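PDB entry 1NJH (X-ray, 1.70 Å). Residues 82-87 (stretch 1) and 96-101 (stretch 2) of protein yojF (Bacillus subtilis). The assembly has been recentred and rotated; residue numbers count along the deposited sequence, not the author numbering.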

# COMPACT_ATOMS: atom_id res chain seq x y z
N GLU A 82 -9.54 3.36 -2.37
CA GLU A 82 -10.82 3.58 -3.05
C GLU A 82 -11.54 2.25 -3.23
O GLU A 82 -10.89 1.20 -3.33
CB GLU A 82 -10.58 4.22 -4.42
CG GLU A 82 -11.74 4.11 -5.42
CD GLU A 82 -12.93 4.99 -5.06
OE1 GLU A 82 -13.72 4.62 -4.16
OE2 GLU A 82 -13.06 6.07 -5.68
N GLY A 83 -12.87 2.28 -3.27
CA GLY A 83 -13.64 1.07 -3.45
C GLY A 83 -14.10 0.41 -2.17
O GLY A 83 -14.51 -0.75 -2.19
N LEU A 84 -14.04 1.13 -1.06
CA LEU A 84 -14.47 0.58 0.23
C LEU A 84 -15.99 0.58 0.33
O LEU A 84 -16.64 1.58 0.03
CB LEU A 84 -13.87 1.42 1.36
CG LEU A 84 -12.33 1.42 1.37
CD1 LEU A 84 -11.84 2.43 2.39
CD2 LEU A 84 -11.78 0.01 1.69
N THR A 85 -16.56 -0.54 0.78
CA THR A 85 -18.01 -0.65 0.91
C THR A 85 -18.49 -1.13 2.27
O THR A 85 -19.64 -0.87 2.66
CB THR A 85 -18.61 -1.61 -0.14
OG1 THR A 85 -18.06 -2.92 0.04
CG2 THR A 85 -18.32 -1.12 -1.55
N GLU A 86 -17.63 -1.83 3.01
CA GLU A 86 -18.02 -2.35 4.32
C GLU A 86 -16.99 -2.07 5.40
O GLU A 86 -15.84 -1.73 5.11
CB GLU A 86 -18.28 -3.85 4.21
CG GLU A 86 -17.10 -4.64 3.70
CD GLU A 86 -17.46 -6.08 3.37
OE1 GLU A 86 -16.54 -6.91 3.24
OE2 GLU A 86 -18.67 -6.36 3.23
N TYR A 87 -17.41 -2.22 6.65
CA TYR A 87 -16.52 -1.96 7.77
C TYR A 87 -17.08 -2.47 9.09
O TYR A 87 -18.19 -2.99 9.16
CB TYR A 87 -16.31 -0.45 7.93
CG TYR A 87 -17.43 0.24 8.70
CD1 TYR A 87 -17.17 0.86 9.93
CD2 TYR A 87 -18.74 0.26 8.22
CE1 TYR A 87 -18.20 1.48 10.65
CE2 TYR A 87 -19.77 0.88 8.94
CZ TYR A 87 -19.49 1.48 10.15
OH TYR A 87 -20.51 2.09 10.86
N LEU A 96 -11.73 -1.70 10.74
CA LEU A 96 -11.53 -2.59 9.60
C LEU A 96 -12.43 -2.18 8.45
O LEU A 96 -13.65 -2.12 8.59
CB LEU A 96 -11.87 -4.03 9.99
CG LEU A 96 -11.29 -4.51 11.32
CD1 LEU A 96 -11.67 -5.95 11.53
CD2 LEU A 96 -9.79 -4.33 11.34
N MSE A 97 -11.84 -1.90 7.29
CA MSE A 97 -12.64 -1.52 6.14
C MSE A 97 -12.26 -2.37 4.94
O MSE A 97 -11.12 -2.82 4.81
CB MSE A 97 -12.44 -0.04 5.83
CG MSE A 97 -12.90 0.86 6.94
SE MSE A 97 -12.27 2.65 6.66
CE MSE A 97 -10.41 2.38 7.17
N ALA A 98 -13.22 -2.59 4.05
CA ALA A 98 -12.94 -3.40 2.87
C ALA A 98 -13.93 -3.19 1.75
O ALA A 98 -15.01 -2.61 1.95
CB ALA A 98 -12.92 -4.88 3.27
N GLY A 99 -13.56 -3.65 0.57
CA GLY A 99 -14.42 -3.55 -0.59
C GLY A 99 -14.12 -4.71 -1.51
O GLY A 99 -13.00 -5.22 -1.52
N HIS A 100 -15.12 -5.17 -2.25
CA HIS A 100 -14.89 -6.26 -3.19
C HIS A 100 -15.78 -6.07 -4.41
O HIS A 100 -16.99 -5.93 -4.28
CB HIS A 100 -15.19 -7.62 -2.56
CG HIS A 100 -15.00 -8.77 -3.51
ND1 HIS A 100 -15.99 -9.69 -3.78
CD2 HIS A 100 -13.94 -9.12 -4.28
CE1 HIS A 100 -15.55 -10.56 -4.67
NE2 HIS A 100 -14.31 -10.23 -5.00
N LEU A 101 -15.17 -6.05 -5.59
CA LEU A 101 -15.90 -5.89 -6.83
C LEU A 101 -15.89 -7.25 -7.52
O LEU A 101 -14.89 -7.62 -8.14
CB LEU A 101 -15.23 -4.86 -7.74
CG LEU A 101 -15.18 -3.40 -7.27
CD1 LEU A 101 -14.57 -2.56 -8.38
CD2 LEU A 101 -16.58 -2.91 -6.95

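The carbonyl oxygen of Ala98 accepts two backbone hydrogen bonds from consecutive residues, Thr85 and Glu86. Thr85 N lies 2.8 Å from Ala98 O and Glu86 N lies 2.9 Å from the same oxygen, with N-H...O angles of 164° and 171°, so neither bond is noticeably strained. In a regular extended strand successive amides point in opposite directions; here Thr85, with phi/psi of -128/-23, interrupts the strand and brings two neighbouring N-H groups round to converge on a single acceptor.

This break separates strand 82-84, which begins earlier in the chain, from strand 86-87, which continues beyond the stretch; the two meet strand 96-101 in different ways. Beyond it, Glu86 and Ala98 form an antiparallel hydrogen-bonded pair, their CA atoms 5.4 Å apart. Ala98 N returns a bond to Glu86 O (3.0 Å, 159°), completing the reciprocal pair. Next along the chain, Tyr87 and Met97 form a non-hydrogen-bonded pair, and the backbones draw together, with Tyr87 CA 4.2 Å from Met97 CA. Two CA-H...O contacts support this end of the ladder: Met97 CA lies 3.4 Å from Glu86 O, and Tyr87 CA lies 3.0 Å from Leu96 O. Before the break the geometry is quite different. The axis of strand 82-84 runs at 101° to that of strand 96-101, nearly perpendicular, and approaches it to 5.1 Å.

That crossing is possible at such close range because Gly99 has no side chain. Its CA lies 3.2 Å from Gly83 O in a nearly linear CA-H...O contact (167° at the hydrogen), and Leu84 CA sits 4.2 Å from Gly99 CA. A CB on Gly99 would point toward the other stretch and fall 1.7 Å from Gly83 O, a plain clash, besides crowding Leu84 CA at 3.2 Å. Gly83 is a glycine for a different, local reason: at phi/psi of 94/15 a CB would be jammed against the carbonyl oxygen of Glu82, whereas it would stay more than 5 Å from the opposing strand. The side chain of Glu82 does not reach that strand but turns back to its own, where OE1 accepts a hydrogen bond from Gly83 N at 2.6 Å.

The side chains divide between the two faces of the paired segment. Tyr87 and Met97, the latter present as selenomethionine, lie on one face, where Tyr87 CB packs 3.8 Å from Met97 CG before the ends of both side chains lead away. Leu84 adds to this apolar contact: its CA-to-CB bond points sideways, but the end of the m,t side chain comes nearer, placing Leu84 CD2 4.2 Å from Met97 CB. Both leucine and selenomethionine are buried, as is the tyrosine, whose hydroxyl is hydrogen-bonded elsewhere in the structure. Glu86 and Ala98 occupy the other face, where the small methyl of Ala98 makes only a loose contact, Glu86 OE1 to Ala98 CB at 4.2 Å. The hydrogen bonds between the stretches are thus all main-chain to main-chain, while the side chains contribute van der Waals packing.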